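Local coordinates for N-acetylneuraminate lyase (Peptoclostridium difficile, PDB 4WOZ), which belongs to the dihydrodipicolinate synthetase family of TIM-barrel enzymes, built round a closed parallel beta-barrel, and is found in a four-chain assembly, at residues T13-K16 with G17-A21; Y133-I136 with I137-D141; N221-G224 with V225-R228. All coordinates share one frame; numbering follows the deposited sequence.

Contact 1 of 3, residues T13-K16 with G17-A21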
ATOM      1  N   THR A  13     -11.060  -9.017 -38.087  1.00 47.25           N
ATOM      2  CA  THR A  13     -11.444 -10.144 -37.189  1.00 47.74           C
ATOM      3  C   THR A  13     -12.105  -9.635 -35.909  1.00 46.08           C
ATOM      4  O   THR A  13     -11.583  -8.736 -35.250  1.00 46.62           O
ATOM      5  CB  THR A  13     -10.209 -10.990 -36.796  1.00 48.44           C
ATOM      6  OG1 THR A  13      -9.603 -11.529 -37.977  1.00 49.99           O
ATOM      7  CG2 THR A  13     -10.611 -12.134 -35.873  1.00 48.81           C
ATOM      8  N   ASP A  14     -13.260 -10.201 -35.569  1.00 43.89           N
ATOM      9  CA  ASP A  14     -13.967  -9.811 -34.352  1.00 42.28           C
ATOM     10  C   ASP A  14     -13.205 -10.476 -33.207  1.00 38.93           C
ATOM     11  O   ASP A  14     -13.069 -11.694 -33.182  1.00 38.14           O
ATOM     12  CB  ASP A  14     -15.410 -10.317 -34.388  1.00 44.63           C
ATOM     13  CG  ASP A  14     -16.266  -9.702 -33.299  1.00 47.32           C
ATOM     14  OD1 ASP A  14     -16.525  -8.480 -33.365  1.00 48.96           O
ATOM     15  OD2 ASP A  14     -16.672 -10.438 -32.374  1.00 49.43           O
ATOM     16  N   MET A  15     -12.721  -9.680 -32.259  1.00 36.46           N
ATOM     17  CA  MET A  15     -11.928 -10.215 -31.157  1.00 35.18           C
ATOM     18  C   MET A  15     -12.659 -10.640 -29.881  1.00 34.91           C
ATOM     19  O   MET A  15     -12.013 -11.006 -28.897  1.00 34.83           O
ATOM     20  CB  MET A  15     -10.832  -9.213 -30.793  1.00 35.00           C
ATOM     21  CG  MET A  15      -9.965  -8.775 -31.966  1.00 35.83           C
ATOM     22  SD  MET A  15      -9.221 -10.138 -32.871  1.00 36.24           S
ATOM     23  CE  MET A  15      -8.128 -10.826 -31.618  1.00 36.23           C
ATOM     24  N   LYS A  16     -13.986 -10.598 -29.877  1.00 32.89           N
ATOM     25  CA  LYS A  16     -14.730 -11.000 -28.686  1.00 31.93           C
ATOM     26  C   LYS A  16     -14.548 -12.491 -28.419  1.00 31.71           C
ATOM     27  O   LYS A  16     -14.345 -13.270 -29.347  1.00 31.97           O
ATOM     28  CB  LYS A  16     -16.217 -10.677 -28.854  1.00 32.45           C
ATOM     29  CG  LYS A  16     -16.483  -9.189 -29.011  1.00 34.50           C
ATOM     30  CD  LYS A  16     -17.961  -8.860 -29.067  1.00 35.42           C
ATOM     31  CE  LYS A  16     -18.159  -7.361 -29.267  1.00 36.74           C
ATOM     32  NZ  LYS A  16     -19.593  -6.976 -29.264  1.00 39.89           N
ATOM     33  N   GLY A  17     -14.602 -12.891 -27.154  1.00 30.91           N
ATOM     34  CA  GLY A  17     -14.453 -14.304 -26.850  1.00 30.35           C
ATOM     35  C   GLY A  17     -13.593 -14.654 -25.654  1.00 29.18           C
ATOM     36  O   GLY A  17     -13.109 -13.779 -24.937  1.00 26.84           O
ATOM     37  N   ILE A  18     -13.407 -15.956 -25.453  1.00 29.87           N
ATOM     38  CA  ILE A  18     -12.615 -16.485 -24.349  1.00 29.91           C
ATOM     39  C   ILE A  18     -11.215 -16.819 -24.844  1.00 28.81           C
ATOM     40  O   ILE A  18     -11.055 -17.622 -25.762  1.00 29.18           O
ATOM     41  CB  ILE A  18     -13.247 -17.776 -23.787  1.00 30.72           C
ATOM     42  CG1 ILE A  18     -14.703 -17.517 -23.399  1.00 32.93           C
ATOM     43  CG2 ILE A  18     -12.447 -18.276 -22.590  1.00 30.65           C
ATOM     44  CD1 ILE A  18     -14.884 -16.446 -22.350  1.00 35.80           C
ATOM     45  N   TYR A  19     -10.203 -16.207 -24.238  1.00 29.10           N
ATOM     46  CA  TYR A  19      -8.822 -16.456 -24.635  1.00 27.77           C
ATOM     47  C   TYR A  19      -7.999 -17.056 -23.505  1.00 27.21           C
ATOM     48  O   TYR A  19      -8.081 -16.600 -22.370  1.00 26.09           O
ATOM     49  CB  TYR A  19      -8.122 -15.158 -25.054  1.00 27.70           C
ATOM     50  CG  TYR A  19      -8.664 -14.492 -26.290  1.00 28.09           C
ATOM     51  CD1 TYR A  19      -9.866 -13.788 -26.258  1.00 28.01           C
ATOM     52  CD2 TYR A  19      -7.951 -14.532 -27.488  1.00 28.62           C
ATOM     53  CE1 TYR A  19     -10.346 -13.135 -27.389  1.00 28.22           C
ATOM     54  CE2 TYR A  19      -8.420 -13.883 -28.627  1.00 29.47           C
ATOM     55  CZ  TYR A  19      -9.616 -13.187 -28.568  1.00 28.97           C
ATOM     56  OH  TYR A  19     -10.078 -12.544 -29.691  1.00 30.53           O
ATOM     57  N   SER A  20      -7.194 -18.065 -23.825  1.00 27.49           N
ATOM     58  CA  SER A  20      -6.318 -18.662 -22.825  1.00 26.75           C
ATOM     59  C   SER A  20      -4.986 -17.926 -22.886  1.00 26.03           C
ATOM     60  O   SER A  20      -4.434 -17.725 -23.973  1.00 24.15           O
ATOM     61  CB  SER A  20      -6.059 -20.148 -23.115  1.00 26.26           C
ATOM     62  OG  SER A  20      -7.122 -20.972 -22.674  1.00 30.66           O
ATOM     63  N   ALA A  21      -4.481 -17.497 -21.732  1.00 24.41           N
ATOM     64  CA  ALA A  21      -3.176 -16.850 -21.695  1.00 25.85           C
ATOM     65  C   ALA A  21      -2.243 -18.058 -21.807  1.00 26.40           C
ATOM     66  O   ALA A  21      -2.033 -18.787 -20.845  1.00 26.84           O
ATOM     67  CB  ALA A  21      -2.969 -16.120 -20.362  1.00 25.17           C
TER
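Tyr19 reaches back along the chain from strand 17-21 to meet Met15, in the loop that leads into that strand, and so illustrates how a side chain four residues ahead can pin the lead-in of a barrel strand. The polar part is one hydrogen bond: Tyr19 OH donates to Met15 O over 2.6 Å. The hydroxyl does not meet this carbonyl head-on; the C=O...OH angle is 109° and the donor stands 40° above the carbonyl plane, off the lone-pair directions. Seen from the tyrosine, the oxygen lies at the ring edge and in its plane, with Tyr19 CE1 3.1 Å from Met15 O. Tyr19 CG is anti to the carbonyl carbon, a rotation that turns the ring toward the loop.

The apolar part lies beside the bond. The Met15 chain is bent at its second and third torsions, which brings its methyl up to the hydroxyl end of the tyrosine, not over the ring face: Met15 CE is 3.2 Å from Tyr19 OH and 4.1 Å from Tyr19 CZ, and the two side chains cross at about a right angle. The same hydroxyl therefore meets both the carbonyl and the methyl of a single residue.

The backbone part is the turn at Gly17, whose phi of 138° belongs to a region open chiefly to glycine and swings the chain from the loop into the strand.

Around this bend, Lys86 NZ bonds to Asp14 O and Lys16 O. Tyr19 and Met15 both touch Ile88 of strand 86-90 across the barrel interior, Met15 also packs on Leu195 of strand 195-198, and Ile18, on the outer side, meets Phe220 and Phe231 of helix 220-235, while Gly17 and Tyr19 pair with strand 214-217 to close the barrel.

Contact 2 of 3, residues Y133-I136 with I137-D141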
ATOM      1  N   TYR A 133       2.288   3.553 -25.831  1.00 36.99           N
ATOM      2  CA  TYR A 133       1.226   2.875 -26.570  1.00 38.76           C
ATOM      3  C   TYR A 133       1.092   3.357 -28.023  1.00 40.09           C
ATOM      4  O   TYR A 133       0.956   2.547 -28.941  1.00 40.14           O
ATOM      5  CB  TYR A 133      -0.112   3.030 -25.829  1.00 37.06           C
ATOM      6  CG  TYR A 133      -0.260   2.091 -24.645  1.00 37.76           C
ATOM      7  CD1 TYR A 133      -0.219   0.708 -24.824  1.00 36.03           C
ATOM      8  CD2 TYR A 133      -0.444   2.579 -23.350  1.00 37.41           C
ATOM      9  CE1 TYR A 133      -0.359  -0.165 -23.746  1.00 38.06           C
ATOM     10  CE2 TYR A 133      -0.584   1.710 -22.262  1.00 35.92           C
ATOM     11  CZ  TYR A 133      -0.540   0.340 -22.470  1.00 37.20           C
ATOM     12  OH  TYR A 133      -0.695  -0.530 -21.414  1.00 39.03           O
ATOM     13  N   ASN A 134       1.127   4.669 -28.232  1.00 42.16           N
ATOM     14  CA  ASN A 134       1.022   5.221 -29.579  1.00 42.79           C
ATOM     15  C   ASN A 134       2.196   4.775 -30.446  1.00 43.63           C
ATOM     16  O   ASN A 134       2.016   4.418 -31.607  1.00 44.33           O
ATOM     17  CB  ASN A 134       0.978   6.748 -29.536  1.00 42.87           C
ATOM     18  CG  ASN A 134      -0.295   7.276 -28.908  1.00 43.72           C
ATOM     19  OD1 ASN A 134      -1.398   6.894 -29.299  1.00 43.25           O
ATOM     20  ND2 ASN A 134      -0.150   8.164 -27.933  1.00 44.01           N
ATOM     21  N   THR A 135       3.397   4.800 -29.884  1.00 43.28           N
ATOM     22  CA  THR A 135       4.574   4.387 -30.631  1.00 43.60           C
ATOM     23  C   THR A 135       4.393   2.951 -31.111  1.00 43.04           C
ATOM     24  O   THR A 135       4.629   2.638 -32.276  1.00 43.67           O
ATOM     25  CB  THR A 135       5.851   4.475 -29.762  1.00 45.23           C
ATOM     26  OG1 THR A 135       6.163   5.851 -29.508  1.00 46.99           O
ATOM     27  CG2 THR A 135       7.027   3.822 -30.464  1.00 46.33           C
ATOM     28  N   ILE A 136       3.962   2.082 -30.208  1.00 41.34           N
ATOM     29  CA  ILE A 136       3.760   0.682 -30.545  1.00 39.08           C
ATOM     30  C   ILE A 136       2.743   0.451 -31.660  1.00 38.17           C
ATOM     31  O   ILE A 136       3.076  -0.128 -32.689  1.00 38.05           O
ATOM     32  CB  ILE A 136       3.314  -0.126 -29.305  1.00 36.86           C
ATOM     33  CG1 ILE A 136       4.450  -0.169 -28.281  1.00 36.27           C
ATOM     34  CG2 ILE A 136       2.899  -1.535 -29.716  1.00 35.29           C
ATOM     35  CD1 ILE A 136       4.084  -0.869 -26.993  1.00 36.03           C
ATOM     36  N   ILE A 137       1.510   0.905 -31.459  1.00 39.45           N
ATOM     37  CA  ILE A 137       0.450   0.688 -32.445  1.00 39.67           C
ATOM     38  C   ILE A 137       0.573   1.492 -33.735  1.00 41.25           C
ATOM     39  O   ILE A 137       0.067   1.071 -34.777  1.00 40.12           O
ATOM     40  CB  ILE A 137      -0.953   0.951 -31.833  1.00 39.51           C
ATOM     41  CG1 ILE A 137      -2.042   0.403 -32.762  1.00 37.29           C
ATOM     42  CG2 ILE A 137      -1.159   2.445 -31.610  1.00 39.36           C
ATOM     43  CD1 ILE A 137      -1.946  -1.096 -33.016  1.00 35.39           C
ATOM     44  N   ASN A 138       1.233   2.644 -33.680  1.00 43.17           N
ATOM     45  CA  ASN A 138       1.388   3.453 -34.885  1.00 44.81           C
ATOM     46  C   ASN A 138       2.480   2.877 -35.782  1.00 45.69           C
ATOM     47  O   ASN A 138       2.555   3.202 -36.969  1.00 45.45           O
ATOM     48  CB  ASN A 138       1.723   4.906 -34.537  1.00 45.62           C
ATOM     49  CG  ASN A 138       0.627   5.581 -33.735  1.00 47.43           C
ATOM     50  OD1 ASN A 138      -0.561   5.325 -33.946  1.00 47.06           O
ATOM     51  ND2 ASN A 138       1.021   6.461 -32.819  1.00 46.80           N
ATOM     52  N   SER A 139       3.316   2.015 -35.208  1.00 45.43           N
ATOM     53  CA  SER A 139       4.404   1.381 -35.948  1.00 44.98           C
ATOM     54  C   SER A 139       3.932   0.259 -36.863  1.00 44.68           C
ATOM     55  O   SER A 139       4.674  -0.171 -37.744  1.00 44.36           O
ATOM     56  CB  SER A 139       5.447   0.808 -34.985  1.00 45.45           C
ATOM     57  OG  SER A 139       6.150   1.833 -34.307  1.00 47.75           O
ATOM     58  N   VAL A 140       2.708  -0.222 -36.661  1.00 42.81           N
ATOM     59  CA  VAL A 140       2.204  -1.316 -37.482  1.00 40.57           C
ATOM     60  C   VAL A 140       0.755  -1.171 -37.929  1.00 40.45           C
ATOM     61  O   VAL A 140       0.015  -0.307 -37.458  1.00 39.34           O
ATOM     62  CB  VAL A 140       2.336  -2.669 -36.746  1.00 41.58           C
ATOM     63  CG1 VAL A 140       3.787  -2.929 -36.388  1.00 40.92           C
ATOM     64  CG2 VAL A 140       1.472  -2.666 -35.490  1.00 42.31           C
ATOM     65  N   ASP A 141       0.360  -2.040 -38.850  1.00 40.55           N
ATOM     66  CA  ASP A 141      -0.996  -2.042 -39.373  1.00 42.26           C
ATOM     67  C   ASP A 141      -1.764  -3.131 -38.632  1.00 39.91           C
ATOM     68  O   ASP A 141      -2.028  -4.203 -39.175  1.00 39.85           O
ATOM     69  CB  ASP A 141      -0.971  -2.323 -40.877  1.00 45.71           C
ATOM     70  CG  ASP A 141      -2.343  -2.230 -41.509  1.00 51.71           C
ATOM     71  OD1 ASP A 141      -3.064  -1.252 -41.216  1.00 56.26           O
ATOM     72  OD2 ASP A 141      -2.699  -3.128 -42.303  1.00 54.20           O
TER
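Ile137 N closes a regular alpha-helical turn on Tyr133 O in helix 126-138, the helix of the beta-alpha-beta unit that joins strands 113-117 and 144-147 of the TIM barrel. The bond measures 3.1 Å from Ile137 N to Tyr133 O and is almost straight, at 176°. This is the tightly packed side. Ile137 CG2 sits between its own backbone N and carbonyl carbon, and that rotation lays the methyl 3.4 Å from Tyr133 O, alongside the bond. Ile136 and Ile137 both press on Leu144 and Ile114 of the two flanking strands, and Tyr133 extends inward to Leu144 and Ile146, its OH bonded to Ala116 O. Lys170 NZ bonds to the carbonyl oxygens of Ile137 and Val140, where its charge probably suits the outgoing chain.

The other side is looser and nearer solvent. Asn138 N bonds to Asn134 O, though the place of that oxygen is less sure; the exposed Asn138 side chain turns its OD1 to Asn168 ND2.

Here the backbone pattern also slackens. Ser139 N shares itself between Thr135 O and Ile136 O, each 3.3 Å away and each weakly held, and the serine side chain adds a shorter bond to the first of these carbonyls: Ser139 OG, anti to its own carbonyl carbon, donates to Thr135 O over 2.7 Å, tilted 25° from the carbonyl plane.

Contact 3 of 3, residues N221-G224 with V225-R228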
ATOM      1  N   ASN A 221      -6.235 -22.549 -19.578  1.00 25.23           N
ATOM      2  CA  ASN A 221      -5.407 -23.581 -20.195  1.00 26.13           C
ATOM      3  C   ASN A 221      -5.843 -24.970 -19.721  1.00 26.78           C
ATOM      4  O   ASN A 221      -5.682 -25.954 -20.447  1.00 27.56           O
ATOM      5  CB  ASN A 221      -3.934 -23.373 -19.840  1.00 25.37           C
ATOM      6  CG  ASN A 221      -3.299 -22.246 -20.623  1.00 25.97           C
ATOM      7  OD1 ASN A 221      -2.834 -22.440 -21.746  1.00 28.39           O
ATOM      8  ND2 ASN A 221      -3.287 -21.055 -20.037  1.00 25.43           N
ATOM      9  N   VAL A 222      -6.385 -25.050 -18.508  1.00 25.60           N
ATOM     10  CA  VAL A 222      -6.833 -26.328 -17.959  1.00 27.33           C
ATOM     11  C   VAL A 222      -8.299 -26.329 -17.547  1.00 29.04           C
ATOM     12  O   VAL A 222      -8.863 -27.390 -17.255  1.00 29.32           O
ATOM     13  CB  VAL A 222      -6.019 -26.741 -16.703  1.00 28.35           C
ATOM     14  CG1 VAL A 222      -4.586 -27.059 -17.080  1.00 26.84           C
ATOM     15  CG2 VAL A 222      -6.069 -25.618 -15.658  1.00 26.75           C
ATOM     16  N   ASN A 223      -8.915 -25.150 -17.528  1.00 25.77           N
ATOM     17  CA  ASN A 223     -10.305 -25.039 -17.101  1.00 26.34           C
ATOM     18  C   ASN A 223     -11.183 -24.323 -18.128  1.00 25.20           C
ATOM     19  O   ASN A 223     -12.220 -23.767 -17.776  1.00 25.21           O
ATOM     20  CB  ASN A 223     -10.351 -24.301 -15.753  1.00 26.59           C
ATOM     21  CG  ASN A 223     -11.644 -24.534 -14.992  1.00 26.08           C
ATOM     22  OD1 ASN A 223     -12.128 -25.661 -14.908  1.00 23.28           O
ATOM     23  ND2 ASN A 223     -12.196 -23.466 -14.412  1.00 23.04           N
ATOM     24  N   GLY A 224     -10.762 -24.357 -19.391  1.00 26.59           N
ATOM     25  CA  GLY A 224     -11.498 -23.698 -20.459  1.00 27.41           C
ATOM     26  C   GLY A 224     -12.973 -24.040 -20.581  1.00 27.57           C
ATOM     27  O   GLY A 224     -13.792 -23.178 -20.922  1.00 27.98           O
ATOM     28  N   VAL A 225     -13.325 -25.292 -20.311  1.00 28.09           N
ATOM     29  CA  VAL A 225     -14.718 -25.711 -20.405  1.00 29.05           C
ATOM     30  C   VAL A 225     -15.599 -24.990 -19.381  1.00 28.09           C
ATOM     31  O   VAL A 225     -16.622 -24.415 -19.748  1.00 29.05           O
ATOM     32  CB  VAL A 225     -14.856 -27.238 -20.233  1.00 30.99           C
ATOM     33  CG1 VAL A 225     -16.333 -27.633 -20.270  1.00 30.96           C
ATOM     34  CG2 VAL A 225     -14.093 -27.948 -21.342  1.00 31.06           C
ATOM     35  N   ARG A 226     -15.216 -25.018 -18.107  1.00 25.63           N
ATOM     36  CA  ARG A 226     -15.996 -24.323 -17.084  1.00 24.43           C
ATOM     37  C   ARG A 226     -16.012 -22.818 -17.351  1.00 25.35           C
ATOM     38  O   ARG A 226     -17.032 -22.159 -17.181  1.00 25.13           O
ATOM     39  CB  ARG A 226     -15.420 -24.561 -15.683  1.00 23.61           C
ATOM     40  CG  ARG A 226     -15.627 -25.963 -15.134  1.00 24.37           C
ATOM     41  CD  ARG A 226     -15.276 -26.007 -13.654  1.00 27.52           C
ATOM     42  NE  ARG A 226     -15.324 -27.360 -13.113  1.00 28.84           N
ATOM     43  CZ  ARG A 226     -14.299 -28.210 -13.108  1.00 29.80           C
ATOM     44  NH1 ARG A 226     -13.124 -27.856 -13.616  1.00 25.05           N
ATOM     45  NH2 ARG A 226     -14.449 -29.416 -12.577  1.00 29.37           N
ATOM     46  N   ALA A 227     -14.873 -22.270 -17.760  1.00 27.43           N
ATOM     47  CA  ALA A 227     -14.805 -20.840 -18.035  1.00 28.90           C
ATOM     48  C   ALA A 227     -15.866 -20.473 -19.065  1.00 27.88           C
ATOM     49  O   ALA A 227     -16.573 -19.480 -18.907  1.00 27.49           O
ATOM     50  CB  ALA A 227     -13.420 -20.461 -18.543  1.00 28.27           C
ATOM     51  N   ARG A 228     -15.977 -21.286 -20.114  1.00 28.74           N
ATOM     52  CA  ARG A 228     -16.965 -21.044 -21.156  1.00 29.79           C
ATOM     53  C   ARG A 228     -18.381 -21.188 -20.596  1.00 29.86           C
ATOM     54  O   ARG A 228     -19.268 -20.406 -20.939  1.00 28.75           O
ATOM     55  CB  ARG A 228     -16.762 -22.006 -22.333  1.00 30.78           C
ATOM     56  CG  ARG A 228     -17.777 -21.815 -23.464  1.00 32.74           C
ATOM     57  CD  ARG A 228     -17.411 -22.621 -24.701  1.00 34.23           C
ATOM     58  NE  ARG A 228     -16.216 -22.103 -25.363  1.00 34.81           N
ATOM     59  CZ  ARG A 228     -16.195 -21.027 -26.143  1.00 35.14           C
ATOM     60  NH1 ARG A 228     -17.311 -20.348 -26.369  1.00 35.59           N
ATOM     61  NH2 ARG A 228     -15.055 -20.624 -26.692  1.00 32.14           N
TER
HETATM   62  O   HOH W   1     -13.027 -26.918 -17.100  1.00 27.38           O
HETATM   63  O   HOH W   2     -14.383 -23.203 -23.853  1.00 37.63           O
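Helix 220-235, which follows the last strand of the barrel, is kinked in its early turns, and Asn223 and Arg226 meet exactly there. The N-H groups of Val225 and Arg226 lack the usual bond to the carbonyl four residues back. At Arg226 a water steps in: it accepts from Arg226 N at 3.1 Å and donates to Asn223 OD1 at 2.7 Å. That same oxygen takes a second bond, from Arg226 NH1 to Asn223 OD1, also 2.7 Å long. The amide oxygen lies at the guanidinium edge, only 2° out of its plane, whereas the amide and guanidinium planes themselves are 34° apart. The arginine chain, extended from CG to NE, passes across the amide at about a right angle, bringing Arg226 CD within 3.4 Å of Asn223 OD1. Asn223 ND2 is engaged elsewhere, by Thr249 OG1 of helix 239-259, and Arg226 NH2 by Tyr301 O.

Beyond the kink regular bonding resumes. Ala227 N bonds to Asn223 O at 3.0 Å with an angle of 167°, and Arg228 N to Gly224 O, also at 3.0 Å. A second water lies between Gly224 O and Arg228 NE, while the guanidinium of Arg228 forms salt bridges with Glu232 and Asp51. A water bridging a backbone N-H to a side-chain oxygen where a regular bond is missing marks a kinked alpha-helix, here one on the outside of a TIM barrel.

In the fold
Along the chain the three contacts come in series within one TIM barrel, whose parallel strands run in sequence order round the sheet. Contact 1 spans the lead-in loop and the first strand, contact 2 lies in a helix between the fourth and fifth, and contact 3 in the helix after the eighth. Contacts 1 and 3 are neighbours, their centres about 13 Å apart, because the barrel closes between its first and last strands; Ala21 O and Asn221 ND2, 2.7 Å apart, probably share a hydrogen bond across that seam. Contact 2 stands about 21 Å from contact 1 and 32 Å from contact 3, centre to centre, opposite the latter across the chain's middle.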